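Local coordinates for protein glutathione S-transferase (Vibrio parahaemolyticus, PDB 7MIQ) that probably catalyses the conjugation of glutathione to electrophilic substrates, as a dimeric Gtt2-class glutathione transferase, at residues A[16-21]-A[72-77]; A[52-55]-A[61-64]; A[96-101]-A[164-169]; A[107-112]-A[171-176]. One frame throughout, in Å; residues are numbered along the deposited sequence.

How the contacts relate
Contacts 1 and 2 lie in the thioredoxin-like N-terminal domain, and contacts 3 and 4 join helices 88-114 and 162-177 of the all-helical part. Contact 2 is nested in the chain between the segments of contact 1; their centres are about 14 Å apart, and Tyr72 and Leu73 pack on the hairpin through Leu55 and Ile63. Contact 3, its centre about 17 Å from that of contact 1, meets it where Ile165 packs on Ile17 and Phe18, tying the domains together. Contact 4 continues the helix pair, its centre about 12 Å from that of contact 3. Pro53, the cis-proline of contact 2, probably marks the neighbourhood of the glutathione site, as in other GSTs. All four reach the second subunit, contact 4 through Tyr107.

Contact 1: residues A[16-21]-A[72-77]; sequences SIFLKE and YLDEAF
Leu19 and Leu73 mark the closest backbone approach between helix 10-22 and helix 66-76, with CA atoms 7.3 Å apart. Segment 16-21 is helical throughout, whereas 72-77 reaches the end of its helix: Phe77 is the first residue to leave helical angles, although its N still bonds to Leu73 O.

Two side chains of 72-77 meet one methyl of Leu19, CD1. Leu19 has its CG anti to the backbone N (chi1 -159°), which carries CD1 across the gap to Leu73 CD1 at 3.9 Å. The two leucines cross at about a right angle. The same Leu19 CD1 lies 3.9 Å from Phe77 CE2, approaching that ring obliquely. Phe77 is further packed within its own segment, where Leu73 CD2 sits at the ring edge.

Phe18 makes a separate touch. Its ring tip, CZ, meets Asp74 CB at 3.9 Å, with the methylene near the ring plane and the carboxylate turned 85° from the ring. Asp74 OD1 is hydrogen-bonded to Asn79, just beyond the helix. Phe18 also packs on Val162 and Ile165 of helix 162-177, in the helical domain.

The two helices of the thioredoxin-like domain are thus joined here by apolar contact alone; the one acidic residue contributes its methylene, while its charged end is engaged by Asn79.

Contact 2: residues A[52-55]-A[61-64]; sequences VPLL and TTIC
Leu55 and Ile63 form a hydrogen-bonded antiparallel pair, each satisfying the other's backbone N-H and carbonyl. Leu55 N donates to Ile63 O at 2.9 Å in an almost straight bond (171° at the hydrogen), and Ile63 N returns a bond to Leu55 O at 2.8 Å, slightly more bent at 159°. Both donors lie in the plane of the carbonyl they approach. Leu55 O has a second, weaker visitor, the CA-H of Thr62, whose CA stands 3.1 Å away. Ile63 O is flanked instead by a methyl: Leu54 CD1 rests 3.4 Å from it and reaches on to Cys64 CB at 3.9 Å.

This is the beta hairpin of strands 54-56 and 62-64, the end of the GST thioredoxin-like sheet, and its first strand is entered through a cis peptide bond before Pro53. In GSTs that cis-proline lies beside the glutathione site, with the residue before it usually pairing with the backbone of the tripeptide, a role Val52 may share. Here Val52 O accepts from Ser11 OG, while the backbone of Val52 is bonded to Asn38 and that of Leu54 to Tyr4 on strand 2-5.

Thr62 holds OG1 between its backbone N and carbonyl carbon (chi1 57°) and bonds to Lys46 O; Thr61 OG1 is paired with Asp59. Leu55 and Ile63 point to the same face of the sheet, where Tyr72 of helix 66-76 covers both, and Ile63 also packs on Ala92 of the second subunit.

Contact 3: residues A[96-101]-A[164-169]; sequences MWHRVV and DITGYI
His98 points the edge of its imidazole at Thr166, with NE2 2.7 Å from OG1 and the hydroxyl oxygen lying in the ring plane. The hydrogen bond is moderately bent, 154°, and either partner could be the donor. The two side chains cross at about a right angle. Thr166 sets OG1 anti to its carbonyl carbon and beside its N (chi1 -62°); there the oxygen also bonds to Arg14 NH2 and, weakly, to Val162 O, so three polar partners, one of them weak, share a buried hydroxyl.

The helical segments 96-101 and 164-169 run nearly parallel, 14° apart in direction, with axes 9.7 Å apart at closest approach. Helix 162-177 begins with the S/T-x-x-D N-capping box of GSTs: Asp164 OD2 accepts from Ser161 N, and Ile165 packs on Phe160 as a hydrophobic staple. The same Ile165 also packs on Ile17 and Phe18 of the N-terminal domain, and Arg99 pairs with Glu102 of the second subunit.

The methyl branch of the threonine, CG2, turns to Val101, whose CG1 stands 4.0 Å away as the side chains slide past each other in opposite senses. Val101 CG1 is equally close to Gly167 CA, and there the backbones approach most closely, with Val101 and Gly167 CA atoms 6.5 Å apart.

Contact 4: residues A[107-112]-A[171-176]; sequences YAAFQA and IGFAVN
Phe173 supplies about half of the buried surface, meeting Ala109 with its base and Phe110 with its ring. Its CB bond points at helix 88-114, and CB lies 3.7 Å from the methyl CB of Ala109. The CA atoms of Ala109 and Phe173 are 6.3 Å apart, the closest pair between the segments, so the small alanine is where the helices draw together.

Beyond that point the phenylalanine ring extends over Phe110. The two rings form an edge-to-face pair, with planes inclined at 56° rather than perpendicular and centroids 4.4 Å apart. The leading edge is the CE2-CZ side of Phe173. CZ comes down over one face of the Phe110 ring toward its rim, nearest to CE1 at 3.3 Å, while CE2 sits 3.5 Å from Phe110 CZ. That is close packing for two aromatic rings.

Phe110 starts on the far side: its CB points away from helix 162-177, and an unusual chi1 of -95° swings the ring back so that its face meets Phe173. The Phe173 chi1, -104°, is similarly off the usual staggered values. Phe110 also packs on Asp37 in the N-terminal part of the chain, and Phe173 meets the ring of Phe211 near the C-terminus, in a sequence that is probably left from an expression tag. From Phe173 on, its helix widens into a pi-type turn, 173-176.

Two long helices packed in this way, through a small residue and an edge-to-face aromatic pair, belong to the all-helical C-terminal domain of the GST fold.

Contact 1: residues A[16-21]-A[72-77]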
loop_
_atom_site.group_PDB
_atom_site.type_symbol
_atom_site.label_atom_id
_atom_site.label_comp_id
_atom_site.label_asym_id
_atom_site.label_seq_id
_atom_site.Cartn_x
_atom_site.Cartn_y
_atom_site.Cartn_z
ATOM N N SER A 16 -15.904 5.698 5.586
ATOM C CA SER A 16 -17.286 6.177 5.585
ATOM C C SER A 16 -17.836 6.297 4.170
ATOM O O SER A 16 -18.982 5.910 3.908
ATOM C CB SER A 16 -17.382 7.528 6.300
ATOM O OG SER A 16 -17.166 7.397 7.692
ATOM N N ILE A 17 -17.044 6.847 3.248
ATOM C CA ILE A 17 -17.497 6.986 1.866
ATOM C C ILE A 17 -17.700 5.616 1.229
ATOM O O ILE A 17 -18.693 5.377 0.530
ATOM C CB ILE A 17 -16.495 7.839 1.070
ATOM C CG1 ILE A 17 -16.446 9.265 1.625
ATOM C CG2 ILE A 17 -16.845 7.848 -0.415
ATOM C CD1 ILE A 17 -15.269 10.074 1.089
ATOM N N PHE A 18 -16.760 4.695 1.464
ATOM C CA PHE A 18 -16.876 3.341 0.930
ATOM C C PHE A 18 -18.141 2.659 1.435
ATOM O O PHE A 18 -18.875 2.032 0.662
ATOM C CB PHE A 18 -15.635 2.539 1.321
ATOM C CG PHE A 18 -15.495 1.225 0.602
ATOM C CD1 PHE A 18 -16.193 0.106 1.025
ATOM C CD2 PHE A 18 -14.636 1.106 -0.477
ATOM C CE1 PHE A 18 -16.050 -1.108 0.369
ATOM C CE2 PHE A 18 -14.487 -0.104 -1.139
ATOM C CZ PHE A 18 -15.197 -1.211 -0.717
ATOM N N LEU A 19 -18.416 2.779 2.734
ATOM C CA LEU A 19 -19.607 2.160 3.302
ATOM C C LEU A 19 -20.875 2.733 2.678
ATOM O O LEU A 19 -21.820 1.992 2.383
ATOM C CB LEU A 19 -19.607 2.349 4.818
ATOM C CG LEU A 19 -20.460 1.403 5.658
ATOM C CD1 LEU A 19 -20.148 -0.045 5.316
ATOM C CD2 LEU A 19 -20.210 1.671 7.129
ATOM N N LYS A 20 -20.906 4.050 2.448
ATOM C CA LYS A 20 -22.065 4.647 1.793
ATOM C C LYS A 20 -22.214 4.155 0.359
ATOM O O LYS A 20 -23.335 3.900 -0.098
ATOM C CB LYS A 20 -21.970 6.173 1.825
ATOM C CG LYS A 20 -22.447 6.809 3.117
ATOM C CD LYS A 20 -22.317 8.325 3.057
ATOM C CE LYS A 20 -22.821 8.977 4.333
ATOM N NZ LYS A 20 -22.577 10.448 4.340
ATOM N N GLU A 21 -21.100 4.020 -0.371
ATOM C CA GLU A 21 -21.170 3.561 -1.757
ATOM C C GLU A 21 -21.820 2.185 -1.850
ATOM O O GLU A 21 -22.687 1.952 -2.699
ATOM C CB GLU A 21 -19.772 3.534 -2.385
ATOM C CG GLU A 21 -19.225 4.894 -2.821
ATOM C CD GLU A 21 -19.936 5.459 -4.048
ATOM O OE1 GLU A 21 -20.639 4.697 -4.750
ATOM O OE2 GLU A 21 -19.785 6.667 -4.312
ATOM N N TYR A 72 -12.890 -5.928 3.856
ATOM C CA TYR A 72 -13.806 -6.774 4.617
ATOM C C TYR A 72 -15.252 -6.345 4.402
ATOM O O TYR A 72 -16.134 -7.183 4.167
ATOM C CB TYR A 72 -13.456 -6.741 6.108
ATOM C CG TYR A 72 -14.255 -7.743 6.915
ATOM C CD1 TYR A 72 -15.519 -7.423 7.411
ATOM C CD2 TYR A 72 -13.759 -9.016 7.159
ATOM C CE1 TYR A 72 -16.261 -8.346 8.137
ATOM C CE2 TYR A 72 -14.490 -9.941 7.887
ATOM C CZ TYR A 72 -15.739 -9.601 8.370
ATOM O OH TYR A 72 -16.466 -10.523 9.086
ATOM N N LEU A 73 -15.517 -5.037 4.484
ATOM C CA LEU A 73 -16.880 -4.539 4.320
ATOM C C LEU A 73 -17.423 -4.821 2.929
ATOM O O LEU A 73 -18.633 -5.018 2.769
ATOM C CB LEU A 73 -16.928 -3.038 4.599
ATOM C CG LEU A 73 -16.603 -2.595 6.026
ATOM C CD1 LEU A 73 -16.464 -1.073 6.090
ATOM C CD2 LEU A 73 -17.662 -3.091 6.995
ATOM N N ASP A 74 -16.553 -4.826 1.913
ATOM C CA ASP A 74 -16.997 -5.143 0.558
ATOM C C ASP A 74 -17.614 -6.536 0.498
ATOM O O ASP A 74 -18.619 -6.751 -0.188
ATOM C CB ASP A 74 -15.822 -5.026 -0.415
ATOM C CG ASP A 74 -16.256 -5.097 -1.874
ATOM O OD1 ASP A 74 -17.282 -4.483 -2.226
ATOM O OD2 ASP A 74 -15.555 -5.747 -2.676
ATOM N N GLU A 75 -17.035 -7.493 1.222
ATOM C CA GLU A 75 -17.603 -8.833 1.264
ATOM C C GLU A 75 -18.729 -8.955 2.278
ATOM O O GLU A 75 -19.584 -9.836 2.133
ATOM C CB GLU A 75 -16.511 -9.858 1.575
ATOM C CG GLU A 75 -15.415 -9.911 0.530
ATOM C CD GLU A 75 -14.429 -11.033 0.775
ATOM O OE1 GLU A 75 -14.873 -12.174 1.023
ATOM O OE2 GLU A 75 -13.210 -10.773 0.729
ATOM N N ALA A 76 -18.751 -8.090 3.294
ATOM C CA ALA A 76 -19.801 -8.158 4.304
ATOM C C ALA A 76 -21.136 -7.658 3.768
ATOM O O ALA A 76 -22.187 -8.174 4.159
ATOM C CB ALA A 76 -19.396 -7.358 5.541
ATOM N N PHE A 77 -21.121 -6.667 2.878
ATOM C CA PHE A 77 -22.342 -6.100 2.305
ATOM C C PHE A 77 -22.315 -6.332 0.799
ATOM O O PHE A 77 -21.692 -5.563 0.059
ATOM C CB PHE A 77 -22.468 -4.617 2.647
ATOM C CG PHE A 77 -22.498 -4.350 4.119
ATOM C CD1 PHE A 77 -23.662 -4.544 4.845
ATOM C CD2 PHE A 77 -21.359 -3.929 4.783
ATOM C CE1 PHE A 77 -23.693 -4.315 6.207
ATOM C CE2 PHE A 77 -21.382 -3.693 6.146
ATOM C CZ PHE A 77 -22.552 -3.888 6.859
#

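Contact 2: residues A[52-55]-A[61-64]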
loop_
_atom_site.group_PDB
_atom_site.type_symbol
_atom_site.label_atom_id
_atom_site.label_comp_id
_atom_site.label_asym_id
_atom_site.label_seq_id
_atom_site.Cartn_x
_atom_site.Cartn_y
_atom_site.Cartn_z
ATOM N N VAL A 52 -6.876 4.882 14.310
ATOM C CA VAL A 52 -8.239 4.761 13.801
ATOM C C VAL A 52 -8.171 4.976 12.294
ATOM O O VAL A 52 -7.254 5.661 11.814
ATOM C CB VAL A 52 -9.191 5.768 14.471
ATOM C CG1 VAL A 52 -9.303 5.493 15.958
ATOM C CG2 VAL A 52 -8.725 7.197 14.217
ATOM N N PRO A 53 -9.112 4.436 11.504
ATOM C CA PRO A 53 -10.290 3.662 11.917
ATOM C C PRO A 53 -9.972 2.234 12.352
ATOM O O PRO A 53 -8.942 1.672 11.974
ATOM C CB PRO A 53 -11.154 3.647 10.654
ATOM C CG PRO A 53 -10.165 3.720 9.545
ATOM C CD PRO A 53 -9.067 4.626 10.042
ATOM N N LEU A 54 -10.872 1.660 13.146
ATOM C CA LEU A 54 -10.724 0.297 13.642
ATOM C C LEU A 54 -12.076 -0.387 13.552
ATOM O O LEU A 54 -13.059 0.108 14.111
ATOM C CB LEU A 54 -10.206 0.283 15.085
ATOM C CG LEU A 54 -9.920 -1.089 15.707
ATOM C CD1 LEU A 54 -8.841 -1.825 14.920
ATOM C CD2 LEU A 54 -9.515 -0.941 17.173
ATOM N N LEU A 55 -12.129 -1.513 12.846
ATOM C CA LEU A 55 -13.353 -2.292 12.703
ATOM C C LEU A 55 -13.323 -3.461 13.677
ATOM O O LEU A 55 -12.327 -4.186 13.751
ATOM C CB LEU A 55 -13.510 -2.811 11.274
ATOM C CG LEU A 55 -14.781 -3.624 11.029
ATOM C CD1 LEU A 55 -16.005 -2.715 11.082
ATOM C CD2 LEU A 55 -14.698 -4.355 9.703
ATOM N N THR A 61 -12.896 -9.857 16.806
ATOM C CA THR A 61 -11.732 -9.632 15.957
ATOM C C THR A 61 -11.685 -8.175 15.512
ATOM O O THR A 61 -12.712 -7.589 15.164
ATOM C CB THR A 61 -11.791 -10.549 14.735
ATOM O OG1 THR A 61 -11.990 -11.903 15.159
ATOM C CG2 THR A 61 -10.500 -10.457 13.928
ATOM N N THR A 62 -10.489 -7.584 15.518
ATOM C CA THR A 62 -10.318 -6.209 15.061
ATOM C C THR A 62 -9.471 -6.146 13.797
ATOM O O THR A 62 -8.520 -6.918 13.627
ATOM C CB THR A 62 -9.693 -5.314 16.140
ATOM O OG1 THR A 62 -8.435 -5.855 16.560
ATOM C CG2 THR A 62 -10.629 -5.184 17.339
ATOM N N ILE A 63 -9.830 -5.213 12.917
ATOM C CA ILE A 63 -9.141 -4.966 11.656
ATOM C C ILE A 63 -8.835 -3.476 11.588
ATOM O O ILE A 63 -9.741 -2.651 11.738
ATOM C CB ILE A 63 -9.999 -5.394 10.447
ATOM C CG1 ILE A 63 -10.338 -6.886 10.527
ATOM C CG2 ILE A 63 -9.293 -5.064 9.134
ATOM C CD1 ILE A 63 -11.442 -7.319 9.571
ATOM N N CYS A 64 -7.563 -3.133 11.394
ATOM C CA CYS A 64 -7.151 -1.752 11.174
ATOM C C CYS A 64 -6.673 -1.597 9.732
ATOM O O CYS A 64 -6.673 -2.562 8.962
ATOM C CB CYS A 64 -6.076 -1.335 12.185
ATOM S SG CYS A 64 -4.455 -2.107 11.967
#

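Contact 3: residues A[96-101]-A[164-169]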
loop_
_atom_site.group_PDB
_atom_site.type_symbol
_atom_site.label_atom_id
_atom_site.label_comp_id
_atom_site.label_asym_id
_atom_site.label_seq_id
_atom_site.Cartn_x
_atom_site.Cartn_y
_atom_site.Cartn_z
ATOM N N MET A 96 -2.710 -1.686 -8.817
ATOM C CA MET A 96 -1.622 -0.859 -9.333
ATOM C C MET A 96 -1.875 0.621 -9.073
ATOM O O MET A 96 -1.037 1.313 -8.481
ATOM C CB MET A 96 -1.437 -1.114 -10.830
ATOM C CG MET A 96 -0.567 -0.079 -11.521
ATOM S SD MET A 96 -0.348 -0.401 -13.285
ATOM C CE MET A 96 -2.035 -0.332 -13.882
ATOM N N TRP A 97 -3.026 1.132 -9.519
ATOM C CA TRP A 97 -3.278 2.565 -9.394
ATOM C C TRP A 97 -3.539 2.978 -7.950
ATOM O O TRP A 97 -3.238 4.118 -7.575
ATOM C CB TRP A 97 -4.441 2.978 -10.292
ATOM C CG TRP A 97 -4.001 3.201 -11.708
ATOM C CD1 TRP A 97 -4.166 2.356 -12.765
ATOM C CD2 TRP A 97 -3.289 4.340 -12.208
ATOM N NE1 TRP A 97 -3.608 2.904 -13.899
ATOM C CE2 TRP A 97 -3.066 4.122 -13.582
ATOM C CE3 TRP A 97 -2.825 5.524 -11.626
ATOM C CZ2 TRP A 97 -2.399 5.048 -14.385
ATOM C CZ3 TRP A 97 -2.162 6.443 -12.426
ATOM C CH2 TRP A 97 -1.957 6.199 -13.789
ATOM N N HIS A 98 -4.097 2.086 -7.127
ATOM C CA HIS A 98 -4.262 2.421 -5.716
ATOM C C HIS A 98 -2.912 2.690 -5.071
ATOM O O HIS A 98 -2.745 3.685 -4.359
ATOM C CB HIS A 98 -4.996 1.306 -4.963
ATOM C CG HIS A 98 -5.863 1.808 -3.851
ATOM N ND1 HIS A 98 -6.632 0.973 -3.067
ATOM C CD2 HIS A 98 -6.093 3.064 -3.399
ATOM C CE1 HIS A 98 -7.292 1.693 -2.175
ATOM N NE2 HIS A 98 -6.986 2.967 -2.358
ATOM N N ARG A 99 -1.926 1.835 -5.344
ATOM C CA ARG A 99 -0.609 1.999 -4.739
ATOM C C ARG A 99 0.114 3.222 -5.291
ATOM O O ARG A 99 0.813 3.922 -4.548
ATOM C CB ARG A 99 0.211 0.727 -4.954
ATOM C CG ARG A 99 -0.316 -0.428 -4.120
ATOM C CD ARG A 99 0.352 -1.759 -4.407
ATOM N NE ARG A 99 -0.011 -2.704 -3.357
ATOM C CZ ARG A 99 0.669 -2.856 -2.227
ATOM N NH1 ARG A 99 1.810 -2.222 -2.018
ATOM N NH2 ARG A 99 0.186 -3.656 -1.281
ATOM N N VAL A 100 -0.044 3.498 -6.586
ATOM C CA VAL A 100 0.561 4.694 -7.172
ATOM C C VAL A 100 -0.016 5.949 -6.528
ATOM O O VAL A 100 0.723 6.841 -6.091
ATOM C CB VAL A 100 0.368 4.698 -8.699
ATOM C CG1 VAL A 100 0.729 6.052 -9.274
ATOM C CG2 VAL A 100 1.212 3.605 -9.343
ATOM N N VAL A 101 -1.349 6.031 -6.441
ATOM C CA VAL A 101 -1.978 7.206 -5.835
ATOM C C VAL A 101 -1.600 7.325 -4.358
ATOM O O VAL A 101 -1.354 8.427 -3.853
ATOM C CB VAL A 101 -3.508 7.159 -6.031
ATOM C CG1 VAL A 101 -4.194 8.224 -5.185
ATOM C CG2 VAL A 101 -3.872 7.342 -7.506
ATOM N N ASP A 164 -10.742 5.848 -6.721
ATOM C CA ASP A 164 -11.299 7.187 -6.869
ATOM C C ASP A 164 -11.683 7.788 -5.523
ATOM O O ASP A 164 -11.651 9.015 -5.363
ATOM C CB ASP A 164 -12.495 7.137 -7.816
ATOM C CG ASP A 164 -12.109 6.638 -9.198
ATOM O OD1 ASP A 164 -11.488 7.411 -9.957
ATOM O OD2 ASP A 164 -12.394 5.464 -9.511
ATOM N N ILE A 165 -12.046 6.955 -4.545
ATOM C CA ILE A 165 -12.234 7.462 -3.187
ATOM C C ILE A 165 -10.913 7.991 -2.647
ATOM O O ILE A 165 -10.833 9.102 -2.108
ATOM C CB ILE A 165 -12.809 6.364 -2.273
ATOM C CG1 ILE A 165 -14.134 5.838 -2.827
ATOM C CG2 ILE A 165 -12.986 6.890 -0.851
ATOM C CD1 ILE A 165 -14.713 4.693 -2.023
ATOM N N THR A 166 -9.852 7.199 -2.804
ATOM C CA THR A 166 -8.532 7.595 -2.325
ATOM C C THR A 166 -8.008 8.812 -3.079
ATOM O O THR A 166 -7.404 9.707 -2.478
ATOM C CB THR A 166 -7.574 6.411 -2.454
ATOM O OG1 THR A 166 -8.043 5.340 -1.624
ATOM C CG2 THR A 166 -6.162 6.799 -2.039
ATOM N N GLY A 167 -8.233 8.868 -4.393
ATOM C CA GLY A 167 -7.813 10.040 -5.147
ATOM C C GLY A 167 -8.527 11.303 -4.704
ATOM O O GLY A 167 -7.925 12.378 -4.628
ATOM N N TYR A 168 -9.825 11.187 -4.409
ATOM C CA TYR A 168 -10.599 12.325 -3.921
ATOM C C TYR A 168 -10.018 12.870 -2.622
ATOM O O TYR A 168 -9.844 14.086 -2.473
ATOM C CB TYR A 168 -12.061 11.897 -3.753
ATOM C CG TYR A 168 -12.971 12.826 -2.972
ATOM C CD1 TYR A 168 -13.667 13.851 -3.604
ATOM C CD2 TYR A 168 -13.177 12.639 -1.609
ATOM C CE1 TYR A 168 -14.524 14.686 -2.887
ATOM C CE2 TYR A 168 -14.024 13.461 -0.890
ATOM C CZ TYR A 168 -14.695 14.481 -1.531
ATOM O OH TYR A 168 -15.539 15.286 -0.801
ATOM N N ILE A 169 -9.682 11.983 -1.680
ATOM C CA ILE A 169 -9.059 12.419 -0.432
ATOM C C ILE A 169 -7.708 13.070 -0.709
ATOM O O ILE A 169 -7.362 14.095 -0.106
ATOM C CB ILE A 169 -8.930 11.235 0.548
ATOM C CG1 ILE A 169 -10.313 10.719 0.958
ATOM C CG2 ILE A 169 -8.119 11.636 1.781
ATOM C CD1 ILE A 169 -11.155 11.741 1.692
#

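Contact 4: residues A[107-112]-A[171-176]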
loop_
_atom_site.group_PDB
_atom_site.type_symbol
_atom_site.label_atom_id
_atom_site.label_comp_id
_atom_site.label_asym_id
_atom_site.label_seq_id
_atom_site.Cartn_x
_atom_site.Cartn_y
_atom_site.Cartn_z
ATOM N N TYR A 107 0.241 9.698 0.516
ATOM C CA TYR A 107 1.251 9.660 1.569
ATOM C C TYR A 107 2.117 10.915 1.552
ATOM O O TYR A 107 2.425 11.482 2.607
ATOM C CB TYR A 107 2.120 8.410 1.416
ATOM C CG TYR A 107 1.426 7.085 1.660
ATOM C CD1 TYR A 107 0.216 7.015 2.342
ATOM C CD2 TYR A 107 1.997 5.897 1.214
ATOM C CE1 TYR A 107 -0.409 5.795 2.566
ATOM C CE2 TYR A 107 1.382 4.677 1.431
ATOM C CZ TYR A 107 0.180 4.631 2.107
ATOM O OH TYR A 107 -0.427 3.413 2.322
ATOM N N ALA A 108 2.521 11.364 0.361
ATOM C CA ALA A 108 3.303 12.591 0.260
ATOM C C ALA A 108 2.501 13.806 0.709
ATOM O O ALA A 108 3.068 14.741 1.289
ATOM C CB ALA A 108 3.802 12.780 -1.172
ATOM N N ALA A 109 1.189 13.814 0.457
ATOM C CA ALA A 109 0.360 14.931 0.899
ATOM C C ALA A 109 0.225 14.950 2.416
ATOM O O ALA A 109 0.269 16.020 3.034
ATOM C CB ALA A 109 -1.017 14.861 0.238
ATOM N N PHE A 110 0.049 13.775 3.027
ATOM C CA PHE A 110 0.051 13.670 4.484
ATOM C C PHE A 110 1.328 14.260 5.070
ATOM O O PHE A 110 1.282 15.090 5.986
ATOM C CB PHE A 110 -0.090 12.205 4.907
ATOM C CG PHE A 110 -1.502 11.773 5.197
ATOM C CD1 PHE A 110 -2.135 12.164 6.366
ATOM C CD2 PHE A 110 -2.184 10.944 4.319
ATOM C CE1 PHE A 110 -3.426 11.752 6.648
ATOM C CE2 PHE A 110 -3.478 10.532 4.593
ATOM C CZ PHE A 110 -4.100 10.937 5.759
ATOM N N GLN A 111 2.482 13.835 4.550
ATOM C CA GLN A 111 3.760 14.268 5.109
ATOM C C GLN A 111 3.958 15.770 4.957
ATOM O O GLN A 111 4.466 16.430 5.871
ATOM C CB GLN A 111 4.907 13.507 4.443
ATOM C CG GLN A 111 4.959 12.031 4.799
ATOM C CD GLN A 111 5.180 11.800 6.281
ATOM O OE1 GLN A 111 5.883 12.564 6.944
ATOM N NE2 GLN A 111 4.572 10.745 6.812
ATOM N N ALA A 112 3.572 16.330 3.809
ATOM C CA ALA A 112 3.692 17.773 3.626
ATOM C C ALA A 112 2.740 18.521 4.548
ATOM O O ALA A 112 3.078 19.595 5.062
ATOM C CB ALA A 112 3.429 18.141 2.167
ATOM N N ILE A 171 -6.657 14.643 -3.521
ATOM C CA ILE A 171 -6.834 15.969 -4.108
ATOM C C ILE A 171 -7.417 16.937 -3.082
ATOM O O ILE A 171 -7.067 18.125 -3.073
ATOM C CB ILE A 171 -7.696 15.877 -5.385
ATOM C CG1 ILE A 171 -6.938 15.139 -6.497
ATOM C CG2 ILE A 171 -8.128 17.263 -5.863
ATOM C CD1 ILE A 171 -5.559 15.719 -6.811
ATOM N N GLY A 172 -8.288 16.454 -2.191
ATOM C CA GLY A 172 -8.738 17.288 -1.085
ATOM C C GLY A 172 -7.589 17.782 -0.227
ATOM O O GLY A 172 -7.551 18.954 0.163
ATOM N N PHE A 173 -6.638 16.895 0.079
ATOM C CA PHE A 173 -5.422 17.304 0.775
ATOM C C PHE A 173 -4.712 18.420 0.020
ATOM O O PHE A 173 -4.371 19.460 0.597
ATOM C CB PHE A 173 -4.480 16.107 0.937
ATOM C CG PHE A 173 -4.453 15.519 2.319
ATOM C CD1 PHE A 173 -3.880 16.211 3.369
ATOM C CD2 PHE A 173 -4.965 14.252 2.554
ATOM C CE1 PHE A 173 -3.844 15.666 4.638
ATOM C CE2 PHE A 173 -4.932 13.701 3.824
ATOM C CZ PHE A 173 -4.370 14.412 4.866
ATOM N N ALA A 174 -4.482 18.216 -1.280
ATOM C CA ALA A 174 -3.680 19.155 -2.058
ATOM C C ALA A 174 -4.326 20.536 -2.112
ATOM O O ALA A 174 -3.646 21.554 -1.934
ATOM C CB ALA A 174 -3.470 18.608 -3.470
ATOM N N VAL A 175 -5.634 20.588 -2.355
ATOM C CA VAL A 175 -6.315 21.867 -2.538
ATOM C C VAL A 175 -6.625 22.522 -1.195
ATOM O O VAL A 175 -6.291 23.690 -0.967
ATOM C CB VAL A 175 -7.593 21.676 -3.377
ATOM C CG1 VAL A 175 -8.384 22.976 -3.434
ATOM C CG2 VAL A 175 -7.242 21.196 -4.786
ATOM N N ASN A 176 -7.281 21.790 -0.294
ATOM C CA ASN A 176 -7.785 22.379 0.942
ATOM C C ASN A 176 -6.795 22.315 2.096
ATOM O O ASN A 176 -6.980 23.024 3.091
ATOM C CB ASN A 176 -9.091 21.696 1.358
ATOM C CG ASN A 176 -10.242 22.045 0.442
ATOM O OD1 ASN A 176 -10.070 22.789 -0.524
ATOM N ND2 ASN A 176 -11.424 21.509 0.734
#